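PDB 6TZ0: RNA-dependent RNA Polymerase from Bombyx mori cytoplasmic polyhedrosis virus, which catalyses template-directed RNA synthesis from ribonucleoside triphosphates, probably transcribing and replicating the segmented double-stranded RNA genome of the virus. Local coordinates for residues Asn419-Ser424 with Asp495-Ser500; Glu464-Ser469 with Cys609-Ala614; Thr856-Glu861 with Tyr876-Ile881; Arg872-Asp877 with Ile1186-Thr1191. All blocks are in the same frame, centred on the assembly; numbering follows the deposited sequence.

Interaction 1: Asn419-Ser424 with Asp495-Ser500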
# COMPACT_ATOMS: atom_id res chain seq x y z
N ASN A 419 3.82 -9.86 13.67
CA ASN A 419 4.88 -8.96 13.24
C ASN A 419 4.47 -8.15 12.02
O ASN A 419 4.95 -7.03 11.84
CB ASN A 419 6.15 -9.75 12.93
CG ASN A 419 6.75 -10.38 14.16
OD1 ASN A 419 6.75 -9.78 15.24
ND2 ASN A 419 7.28 -11.58 14.01
N PHE A 420 3.61 -8.71 11.18
CA PHE A 420 3.10 -7.98 10.03
C PHE A 420 2.17 -6.86 10.47
O PHE A 420 2.09 -5.82 9.81
CB PHE A 420 2.39 -8.97 9.11
CG PHE A 420 1.83 -8.38 7.87
CD1 PHE A 420 2.65 -8.06 6.81
CD2 PHE A 420 0.47 -8.18 7.75
CE1 PHE A 420 2.12 -7.53 5.65
CE2 PHE A 420 -0.06 -7.65 6.61
CZ PHE A 420 0.77 -7.33 5.56
N LEU A 421 1.44 -7.06 11.57
CA LEU A 421 0.59 -6.00 12.08
C LEU A 421 1.40 -4.93 12.79
O LEU A 421 1.15 -3.73 12.62
CB LEU A 421 -0.48 -6.56 13.01
CG LEU A 421 -1.53 -7.42 12.31
CD1 LEU A 421 -2.46 -7.98 13.34
CD2 LEU A 421 -2.28 -6.61 11.29
N THR A 422 2.39 -5.33 13.60
CA THR A 422 3.20 -4.34 14.31
C THR A 422 4.15 -3.62 13.37
O THR A 422 4.50 -2.45 13.61
CB THR A 422 4.00 -5.00 15.44
OG1 THR A 422 4.87 -5.99 14.90
CG2 THR A 422 3.08 -5.63 16.46
N THR A 423 4.59 -4.28 12.31
CA THR A 423 5.59 -3.73 11.41
C THR A 423 5.14 -3.91 9.97
O THR A 423 4.92 -5.05 9.53
CB THR A 423 6.95 -4.40 11.62
OG1 THR A 423 7.42 -4.13 12.94
CG2 THR A 423 7.96 -3.89 10.60
N SER A 424 4.99 -2.79 9.25
CA SER A 424 4.81 -2.74 7.80
C SER A 424 3.54 -3.45 7.34
O SER A 424 3.57 -4.37 6.52
CB SER A 424 6.05 -3.30 7.07
OG SER A 424 5.87 -3.27 5.67
N ASP A 495 -9.26 -9.01 8.72
CA ASP A 495 -9.55 -10.38 8.33
C ASP A 495 -9.50 -10.59 6.83
O ASP A 495 -9.02 -11.64 6.37
CB ASP A 495 -10.91 -10.78 8.89
CG ASP A 495 -10.97 -10.65 10.38
OD1 ASP A 495 -9.94 -10.88 11.05
OD2 ASP A 495 -12.05 -10.29 10.90
N ARG A 496 -9.95 -9.61 6.04
CA ARG A 496 -9.62 -9.63 4.61
C ARG A 496 -8.13 -9.47 4.38
O ARG A 496 -7.61 -9.99 3.40
CB ARG A 496 -10.37 -8.53 3.87
CG ARG A 496 -11.83 -8.77 3.66
CD ARG A 496 -12.37 -7.63 2.83
NE ARG A 496 -13.81 -7.69 2.61
CZ ARG A 496 -14.38 -8.31 1.58
NH1 ARG A 496 -13.62 -8.93 0.68
NH2 ARG A 496 -15.69 -8.30 1.45
N LEU A 497 -7.44 -8.75 5.27
CA LEU A 497 -5.99 -8.70 5.19
C LEU A 497 -5.38 -10.04 5.57
O LEU A 497 -4.32 -10.41 5.08
CB LEU A 497 -5.47 -7.58 6.09
CG LEU A 497 -4.00 -7.20 5.96
CD1 LEU A 497 -3.74 -6.63 4.60
CD2 LEU A 497 -3.58 -6.23 7.04
N PHE A 498 -6.06 -10.77 6.45
CA PHE A 498 -5.57 -12.08 6.88
C PHE A 498 -5.75 -13.13 5.80
O PHE A 498 -4.96 -14.07 5.73
CB PHE A 498 -6.30 -12.49 8.16
CG PHE A 498 -5.83 -13.78 8.74
CD1 PHE A 498 -4.65 -13.84 9.45
CD2 PHE A 498 -6.57 -14.94 8.58
CE1 PHE A 498 -4.21 -15.02 9.99
CE2 PHE A 498 -6.14 -16.13 9.11
CZ PHE A 498 -4.96 -16.17 9.82
N LEU A 499 -6.79 -13.00 4.97
CA LEU A 499 -6.98 -13.96 3.89
C LEU A 499 -5.90 -13.84 2.82
O LEU A 499 -5.55 -14.83 2.17
CB LEU A 499 -8.36 -13.80 3.26
CG LEU A 499 -9.52 -14.34 4.07
CD1 LEU A 499 -10.82 -14.04 3.35
CD2 LEU A 499 -9.33 -15.82 4.28
N SER A 500 -5.37 -12.65 2.62
CA SER A 500 -4.32 -12.46 1.64
C SER A 500 -2.92 -12.62 2.21
O SER A 500 -1.95 -12.23 1.55
CB SER A 500 -4.45 -11.08 1.00
OG SER A 500 -4.25 -10.06 1.96
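L497 reaches from helix 494-499 to the edge of the F420 ring on helix 413-422. Its CB points at that helix but is still too far from the ring to touch it. The contact starts at CG, which lies 4.0 Å from F420 CE2. CG sits anti to the backbone N (chi1 -169°), and this carries the branch point out into the gap between the helices. There the side chain forks. CD2 makes the closest approach, 3.8 Å from F420 CE2, and comes in near the plane of the ring. The same methyl lies 4.5 Å from L421 CD2, a looser touch. The other methyl, L497 CD1, stays 4.3 Å from F420 CE2. One leucine tip thus meets two neighbouring residues of the facing helix.

F420 brings its ring to this place with CG also anti to the backbone N (chi1 -179°). The contact is entirely apolar. Polar groups are used within each helix end instead. S500 OG donates to L497 O at 3.1 Å, from above the carbonyl plane. T423 N closes the last turn of its helix on N419 O at 2.8 Å.

Around the pair, P426 packs on both F420 and L497, and the F501 ring meets the F420 ring with the planes inclined. Both helices belong to the central polymerase domain, probably its fingers. Helix 449-455 lies against both, with R449 touching L421 and L497. Helix 464-469 covers another flank of helix 494-499, where I466 meets L499 and S469 meets D495.

Interaction 2: Glu464-Ser469 with Cys609-Ala614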
# COMPACT_ATOMS: atom_id res chain seq x y z
N GLU A 464 -15.81 -18.48 11.99
CA GLU A 464 -16.86 -17.58 11.54
C GLU A 464 -16.38 -16.14 11.35
O GLU A 464 -17.11 -15.34 10.76
CB GLU A 464 -18.04 -17.61 12.51
CG GLU A 464 -18.80 -18.92 12.48
CD GLU A 464 -19.55 -19.13 11.18
OE1 GLU A 464 -20.03 -18.14 10.60
OE2 GLU A 464 -19.64 -20.29 10.72
N ARG A 465 -15.18 -15.83 11.84
CA ARG A 465 -14.58 -14.51 11.65
C ARG A 465 -14.37 -14.19 10.17
O ARG A 465 -14.61 -13.06 9.73
CB ARG A 465 -13.27 -14.47 12.42
CG ARG A 465 -12.46 -13.24 12.24
CD ARG A 465 -11.34 -13.15 13.25
NE ARG A 465 -10.37 -14.24 13.19
CZ ARG A 465 -9.28 -14.23 12.44
NH1 ARG A 465 -8.45 -15.26 12.47
NH2 ARG A 465 -9.01 -13.20 11.65
N ILE A 466 -13.98 -15.19 9.38
CA ILE A 466 -13.72 -14.99 7.96
C ILE A 466 -15.01 -14.70 7.20
O ILE A 466 -15.08 -13.79 6.36
CB ILE A 466 -13.00 -16.23 7.39
CG1 ILE A 466 -11.75 -16.55 8.22
CG2 ILE A 466 -12.67 -16.04 5.94
CD1 ILE A 466 -10.72 -15.46 8.24
N PHE A 467 -16.07 -15.46 7.50
CA PHE A 467 -17.34 -15.23 6.83
C PHE A 467 -17.98 -13.93 7.30
O PHE A 467 -18.70 -13.30 6.53
CB PHE A 467 -18.29 -16.39 7.06
CG PHE A 467 -17.71 -17.72 6.71
CD1 PHE A 467 -17.33 -18.01 5.42
CD2 PHE A 467 -17.62 -18.72 7.67
CE1 PHE A 467 -16.81 -19.24 5.10
CE2 PHE A 467 -17.11 -19.95 7.35
CZ PHE A 467 -16.71 -20.22 6.06
N LYS A 468 -17.72 -13.53 8.54
CA LYS A 468 -18.16 -12.22 9.00
C LYS A 468 -17.45 -11.11 8.24
O LYS A 468 -18.05 -10.08 7.93
CB LYS A 468 -17.91 -12.10 10.50
CG LYS A 468 -18.39 -10.81 11.12
CD LYS A 468 -18.19 -10.82 12.62
CE LYS A 468 -16.72 -10.67 12.96
NZ LYS A 468 -16.51 -10.53 14.43
N SER A 469 -16.17 -11.31 7.91
CA SER A 469 -15.45 -10.31 7.12
C SER A 469 -15.91 -10.25 5.68
O SER A 469 -15.78 -9.19 5.06
CB SER A 469 -13.97 -10.60 7.12
OG SER A 469 -13.69 -11.78 6.38
N CYS A 609 -5.69 -20.89 1.49
CA CYS A 609 -5.48 -20.40 0.13
C CYS A 609 -6.64 -20.76 -0.79
O CYS A 609 -7.03 -19.95 -1.63
CB CYS A 609 -4.17 -20.94 -0.42
SG CYS A 609 -2.73 -20.28 0.41
N ALA A 610 -7.23 -21.94 -0.61
CA ALA A 610 -8.37 -22.31 -1.44
C ALA A 610 -9.60 -21.50 -1.08
O ALA A 610 -10.38 -21.12 -1.97
CB ALA A 610 -8.65 -23.80 -1.30
N LEU A 611 -9.80 -21.21 0.20
CA LEU A 611 -10.94 -20.41 0.61
C LEU A 611 -10.78 -18.96 0.18
O LEU A 611 -11.77 -18.29 -0.12
CB LEU A 611 -11.15 -20.53 2.11
CG LEU A 611 -12.45 -20.00 2.73
CD1 LEU A 611 -12.87 -20.91 3.86
CD2 LEU A 611 -12.29 -18.60 3.27
N GLU A 612 -9.55 -18.46 0.14
CA GLU A 612 -9.34 -17.12 -0.38
C GLU A 612 -9.56 -17.07 -1.89
O GLU A 612 -10.20 -16.15 -2.40
CB GLU A 612 -7.95 -16.61 -0.01
CG GLU A 612 -7.71 -15.14 -0.30
CD GLU A 612 -7.16 -14.91 -1.69
OE1 GLU A 612 -6.41 -15.78 -2.18
OE2 GLU A 612 -7.49 -13.88 -2.30
N ALA A 613 -9.02 -18.05 -2.62
CA ALA A 613 -9.13 -18.05 -4.07
C ALA A 613 -10.55 -18.31 -4.55
O ALA A 613 -10.90 -17.88 -5.65
CB ALA A 613 -8.20 -19.10 -4.67
N ALA A 614 -11.38 -18.97 -3.75
CA ALA A 614 -12.74 -19.25 -4.17
C ALA A 614 -13.74 -18.17 -3.79
O ALA A 614 -14.87 -18.19 -4.29
CB ALA A 614 -13.21 -20.58 -3.56
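L611 carries the apolar contact between helices 464-469 and 604-614. Its two methyls go to two different residues. CD2 packs on I466 CG2 at 3.7 Å, the closest approach of the two segments. CD1 reaches F467 CE1 at 4.5 Å, a loose touch that comes at the ring obliquely. With CG anti to the backbone N (chi1 -168°), L611 holds its forked end across towards I466 and F467. I466 answers with the methyl CG2, itself anti to the backbone N, while CG1 stays beside that N. The CA atoms of I466 and L611 stand 9.5 Å apart, and the side chains fill the gap between them. Y582 packs against both and adds to the same apolar patch.

Hydrogen bonds here belong to the helices themselves. K468 N bonds to E464 O at 2.9 Å, and A613 N bonds to C609 O at 2.9 Å.

The charged group of R465 turns to partners elsewhere: it forms a salt bridge with D495 and a cation-pi contact with F498, and its NE and NH1 bond to the carbonyls of E459 and Y460, which should fix the guanidinium firmly.

The contact is partly buried within the central polymerase domain, probably in the fingers. G327 of the neighbouring Viral structural protein 4 chain packs on F467. Helix 494-499 bridges the two helices, since L499 touches both I466 and E612, and helices 501-508 and 557-573 pack on C609 of helix 604-614.

Interaction 3: Thr856-Glu861 with Tyr876-Ile881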
# COMPACT_ATOMS: atom_id res chain seq x y z
N THR A 856 39.63 37.74 7.96
CA THR A 856 39.50 36.47 7.27
C THR A 856 38.07 35.95 7.40
O THR A 856 37.29 36.39 8.25
CB THR A 856 40.48 35.44 7.82
OG1 THR A 856 40.24 35.24 9.22
CG2 THR A 856 41.90 35.91 7.62
N PHE A 857 37.74 35.01 6.54
CA PHE A 857 36.39 34.47 6.46
C PHE A 857 36.42 32.97 6.70
O PHE A 857 37.40 32.29 6.37
CB PHE A 857 35.77 34.77 5.09
CG PHE A 857 35.42 36.20 4.90
CD1 PHE A 857 34.17 36.67 5.28
CD2 PHE A 857 36.34 37.10 4.39
CE1 PHE A 857 33.84 37.99 5.12
CE2 PHE A 857 36.01 38.42 4.23
CZ PHE A 857 34.76 38.87 4.60
N THR A 858 35.34 32.46 7.27
CA THR A 858 35.14 31.02 7.32
C THR A 858 34.76 30.50 5.93
O THR A 858 34.59 31.26 4.98
CB THR A 858 34.07 30.65 8.34
OG1 THR A 858 32.81 31.21 7.93
CG2 THR A 858 34.43 31.20 9.71
N GLU A 859 34.63 29.19 5.82
CA GLU A 859 34.44 28.58 4.52
C GLU A 859 32.98 28.54 4.11
O GLU A 859 32.09 28.29 4.94
CB GLU A 859 35.04 27.17 4.53
CG GLU A 859 36.56 27.20 4.53
CD GLU A 859 37.18 25.86 4.76
OE1 GLU A 859 36.45 24.93 5.17
OE2 GLU A 859 38.40 25.72 4.53
N ASP A 860 32.73 28.82 2.83
CA ASP A 860 31.40 28.70 2.24
C ASP A 860 31.05 27.22 2.20
O ASP A 860 31.54 26.48 1.35
CB ASP A 860 31.38 29.32 0.85
CG ASP A 860 29.98 29.49 0.29
OD1 ASP A 860 28.99 29.15 0.97
OD2 ASP A 860 29.87 29.98 -0.85
N GLU A 861 30.21 26.79 3.14
CA GLU A 861 29.98 25.37 3.35
C GLU A 861 29.20 24.77 2.20
O GLU A 861 28.12 25.26 1.84
CB GLU A 861 29.26 25.13 4.67
CG GLU A 861 30.06 25.54 5.88
CD GLU A 861 29.36 25.24 7.18
OE1 GLU A 861 28.20 24.79 7.14
OE2 GLU A 861 29.97 25.47 8.25
N TYR A 876 33.63 27.58 16.86
CA TYR A 876 35.06 27.72 17.06
C TYR A 876 35.76 28.26 15.83
O TYR A 876 36.78 28.93 15.95
CB TYR A 876 35.64 26.37 17.46
CG TYR A 876 35.16 25.89 18.80
CD1 TYR A 876 35.80 26.29 19.96
CD2 TYR A 876 34.05 25.07 18.91
CE1 TYR A 876 35.36 25.86 21.20
CE2 TYR A 876 33.60 24.64 20.14
CZ TYR A 876 34.26 25.04 21.28
OH TYR A 876 33.83 24.63 22.51
N ASP A 877 35.21 27.98 14.64
CA ASP A 877 35.77 28.52 13.41
C ASP A 877 35.58 30.03 13.33
O ASP A 877 36.45 30.74 12.84
CB ASP A 877 35.11 27.83 12.21
CG ASP A 877 35.87 28.04 10.91
OD1 ASP A 877 36.96 28.65 10.93
OD2 ASP A 877 35.37 27.60 9.86
N VAL A 878 34.45 30.54 13.83
CA VAL A 878 34.26 31.98 13.90
C VAL A 878 35.20 32.60 14.93
O VAL A 878 35.70 33.72 14.75
CB VAL A 878 32.77 32.29 14.18
CG1 VAL A 878 32.52 33.76 14.43
CG2 VAL A 878 31.93 31.88 13.00
N SER A 879 35.56 31.85 15.98
CA SER A 879 36.44 32.32 17.04
C SER A 879 37.94 32.27 16.67
O SER A 879 38.76 32.35 17.60
CB SER A 879 36.20 31.50 18.31
OG SER A 879 34.88 31.67 18.78
N ASN A 880 38.28 32.16 15.38
CA ASN A 880 39.65 32.14 14.85
C ASN A 880 40.46 31.00 15.47
O ASN A 880 41.36 31.18 16.28
CB ASN A 880 40.35 33.49 15.03
CG ASN A 880 41.55 33.64 14.12
OD1 ASN A 880 41.89 32.73 13.36
ND2 ASN A 880 42.20 34.80 14.17
N ILE A 881 40.06 29.80 15.05
CA ILE A 881 40.55 28.54 15.60
C ILE A 881 42.05 28.36 15.36
O ILE A 881 42.75 27.74 16.17
CB ILE A 881 39.69 27.40 15.02
CG1 ILE A 881 40.04 26.03 15.57
CG2 ILE A 881 39.69 27.45 13.50
CD1 ILE A 881 38.98 25.05 15.23
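The D877 carboxylate rests against T858 and is gripped at OD1 by a salt bridge with R852. The same arginine bonds through NH1 to T856 OG1, so it ties the loop to the end of helix 873-878. OD2 lies 3.6 Å from T858 CB. The methyl T858 CG2 comes 3.7 Å from D877 CG. Both are van der Waals contacts between a carboxylate and an aliphatic group. D877 CG lies anti to the backbone N (chi1 -164°), which sends the carboxylate towards the loop.

T858 turns its two branches to different tasks. CG2 is anti to the carbonyl carbon and faces the helix, where it also meets V878 CG2 at 4.2 Å. OG1 takes a hydrogen bond from F850 N. The backbones of T858 and F850 are bonded as well, so this part of the loop is well tied down.

Further acidic groups lie near. E859 OE1 is 5.5 Å from D877 OD2, and E861 OE2 is a little farther. This clustering would tend to raise the pKa values, but the basic partners R852, K871 and R1188 probably offset it.

The contact is buried. It lays an irregular loop, which follows strand 827-831, over the last turn of helix 873-878. N880 then occupies the N-cap position of helix 881-886. Helix 894-899 packs beside the turn, with L896 on V878 and L897 on S879.

Interaction 4: Arg872-Asp877 with Ile1186-Thr1191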
# COMPACT_ATOMS: atom_id res chain seq x y z
N ARG A 872 28.71 22.22 15.39
CA ARG A 872 29.20 22.98 16.54
C ARG A 872 30.60 23.55 16.29
O ARG A 872 30.99 24.51 16.95
CB ARG A 872 29.16 22.09 17.79
CG ARG A 872 29.45 22.80 19.10
CD ARG A 872 29.23 21.93 20.31
NE ARG A 872 29.69 22.63 21.50
CZ ARG A 872 28.95 23.50 22.20
NH1 ARG A 872 29.47 24.08 23.27
NH2 ARG A 872 27.71 23.76 21.84
N ARG A 873 31.32 23.01 15.31
CA ARG A 873 32.66 23.49 14.99
C ARG A 873 32.63 24.89 14.37
O ARG A 873 33.66 25.57 14.35
CB ARG A 873 33.33 22.49 14.06
CG ARG A 873 34.82 22.66 13.84
CD ARG A 873 35.37 21.56 12.97
NE ARG A 873 36.79 21.76 12.70
CZ ARG A 873 37.26 22.42 11.66
NH1 ARG A 873 36.44 22.95 10.77
NH2 ARG A 873 38.57 22.55 11.50
N LEU A 874 31.47 25.35 13.89
CA LEU A 874 31.38 26.71 13.36
C LEU A 874 31.53 27.75 14.46
O LEU A 874 32.04 28.85 14.20
CB LEU A 874 30.06 26.89 12.62
CG LEU A 874 29.86 28.18 11.83
CD1 LEU A 874 30.86 28.26 10.70
CD2 LEU A 874 28.44 28.29 11.32
N LEU A 875 31.12 27.42 15.68
CA LEU A 875 31.30 28.30 16.83
C LEU A 875 32.77 28.57 17.10
O LEU A 875 33.14 29.68 17.51
CB LEU A 875 30.69 27.68 18.08
CG LEU A 875 29.20 27.37 18.16
CD1 LEU A 875 28.91 26.63 19.46
CD2 LEU A 875 28.38 28.63 18.07
N TYR A 876 33.63 27.58 16.86
CA TYR A 876 35.06 27.72 17.06
C TYR A 876 35.76 28.26 15.83
O TYR A 876 36.78 28.93 15.95
CB TYR A 876 35.64 26.37 17.46
CG TYR A 876 35.16 25.89 18.80
CD1 TYR A 876 35.80 26.29 19.96
CD2 TYR A 876 34.05 25.07 18.91
CE1 TYR A 876 35.36 25.86 21.20
CE2 TYR A 876 33.60 24.64 20.14
CZ TYR A 876 34.26 25.04 21.28
OH TYR A 876 33.83 24.63 22.51
N ASP A 877 35.21 27.98 14.64
CA ASP A 877 35.77 28.52 13.41
C ASP A 877 35.58 30.03 13.33
O ASP A 877 36.45 30.74 12.84
CB ASP A 877 35.11 27.83 12.21
CG ASP A 877 35.87 28.04 10.91
OD1 ASP A 877 36.96 28.65 10.93
OD2 ASP A 877 35.37 27.60 9.86
N ILE A 1186 37.44 18.06 3.70
CA ILE A 1186 37.55 18.11 2.25
C ILE A 1186 36.17 18.16 1.60
O ILE A 1186 35.96 18.91 0.65
CB ILE A 1186 38.42 16.94 1.75
CG1 ILE A 1186 39.87 17.20 2.14
CG2 ILE A 1186 38.35 16.80 0.25
CD1 ILE A 1186 40.75 16.00 2.04
N LEU A 1187 35.20 17.41 2.14
CA LEU A 1187 33.83 17.53 1.62
C LEU A 1187 33.20 18.87 1.95
O LEU A 1187 32.35 19.35 1.20
CB LEU A 1187 32.94 16.42 2.16
CG LEU A 1187 33.04 14.99 1.66
CD1 LEU A 1187 32.08 14.16 2.47
CD2 LEU A 1187 32.70 14.91 0.19
N ARG A 1188 33.58 19.48 3.07
CA ARG A 1188 32.94 20.71 3.51
C ARG A 1188 33.35 21.91 2.65
O ARG A 1188 32.59 22.87 2.53
CB ARG A 1188 33.26 20.93 4.99
CG ARG A 1188 32.64 22.13 5.70
CD ARG A 1188 33.65 23.23 5.86
NE ARG A 1188 33.15 24.35 6.65
CZ ARG A 1188 33.26 24.45 7.97
NH1 ARG A 1188 33.88 23.50 8.65
NH2 ARG A 1188 32.77 25.50 8.60
N SER A 1189 34.51 21.86 2.01
CA SER A 1189 35.10 23.03 1.36
C SER A 1189 35.60 22.70 -0.03
O SER A 1189 36.75 22.97 -0.38
CB SER A 1189 36.23 23.59 2.21
OG SER A 1189 37.29 22.66 2.30
N ILE A 1190 34.74 22.11 -0.86
CA ILE A 1190 35.16 21.74 -2.21
C ILE A 1190 35.22 22.97 -3.11
O ILE A 1190 35.94 22.99 -4.12
CB ILE A 1190 34.21 20.67 -2.79
CG1 ILE A 1190 33.98 19.61 -1.74
CG2 ILE A 1190 34.83 19.96 -3.98
CD1 ILE A 1190 33.01 18.58 -2.12
N THR A 1191 34.50 24.03 -2.73
CA THR A 1191 34.35 25.19 -3.61
C THR A 1191 35.64 25.99 -3.73
O THR A 1191 35.89 26.62 -4.76
CB THR A 1191 33.23 26.08 -3.09
OG1 THR A 1191 33.57 26.55 -1.78
CG2 THR A 1191 31.95 25.31 -3.01
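R1188 meets R873, L874 and D877 with its guanidinium group. The ionic part is a salt bridge between D877 OD2 and R1188 NH2 at 3.6 Å. The oxygen lies well out of the guanidinium plane, and the two flat groups are turned 89° apart. No N-H points at the oxygen, so only charge acts here. The stronger partner of R1188 is E861, and that of D877 is R852.

Like charges come close. R873 NH1 and R1188 NH1 stand 3.4 Å apart. Both are donors, so no bond forms between them. The R1188 nitrogen lies at the edge of the R873 guanidinium, in its plane. R873 is held by Y1022, through its carbonyl and a cation-pi contact. The acids around R1188 probably balance the two charges.

The remaining contact is van der Waals: L874 CD1 lies 4.0 Å from R1188 NH2, in plane at the guanidinium edge. R1188 gets there with a bend at chi2 (-103°).

All four residues are buried in the C-terminal region. The contact joins one side of the short helix 873-878 to the last turn of helix 1174-1188. Helix 1054-1062 packs on I1186 of that helix and on I1190 just after it.

The four contacts form two clusters on opposite sides of the chain's centre. Interactions 1 and 2 lie in the central polymerase domain and meet directly through the R465-D495 salt bridge. Both are apolar contacts between helices, with one leucine meeting two residues. Interaction 1 is buried, while interaction 2 is only partly so and lies beside Viral structural protein 4. Interactions 3 and 4 share helix 873-878 and touch through the E861-R1188 salt bridge. Both are buried but charge-rich, and D877 serves both. The two clusters do not touch: their nearest atoms, between interactions 1 and 4, are about 31 Å apart.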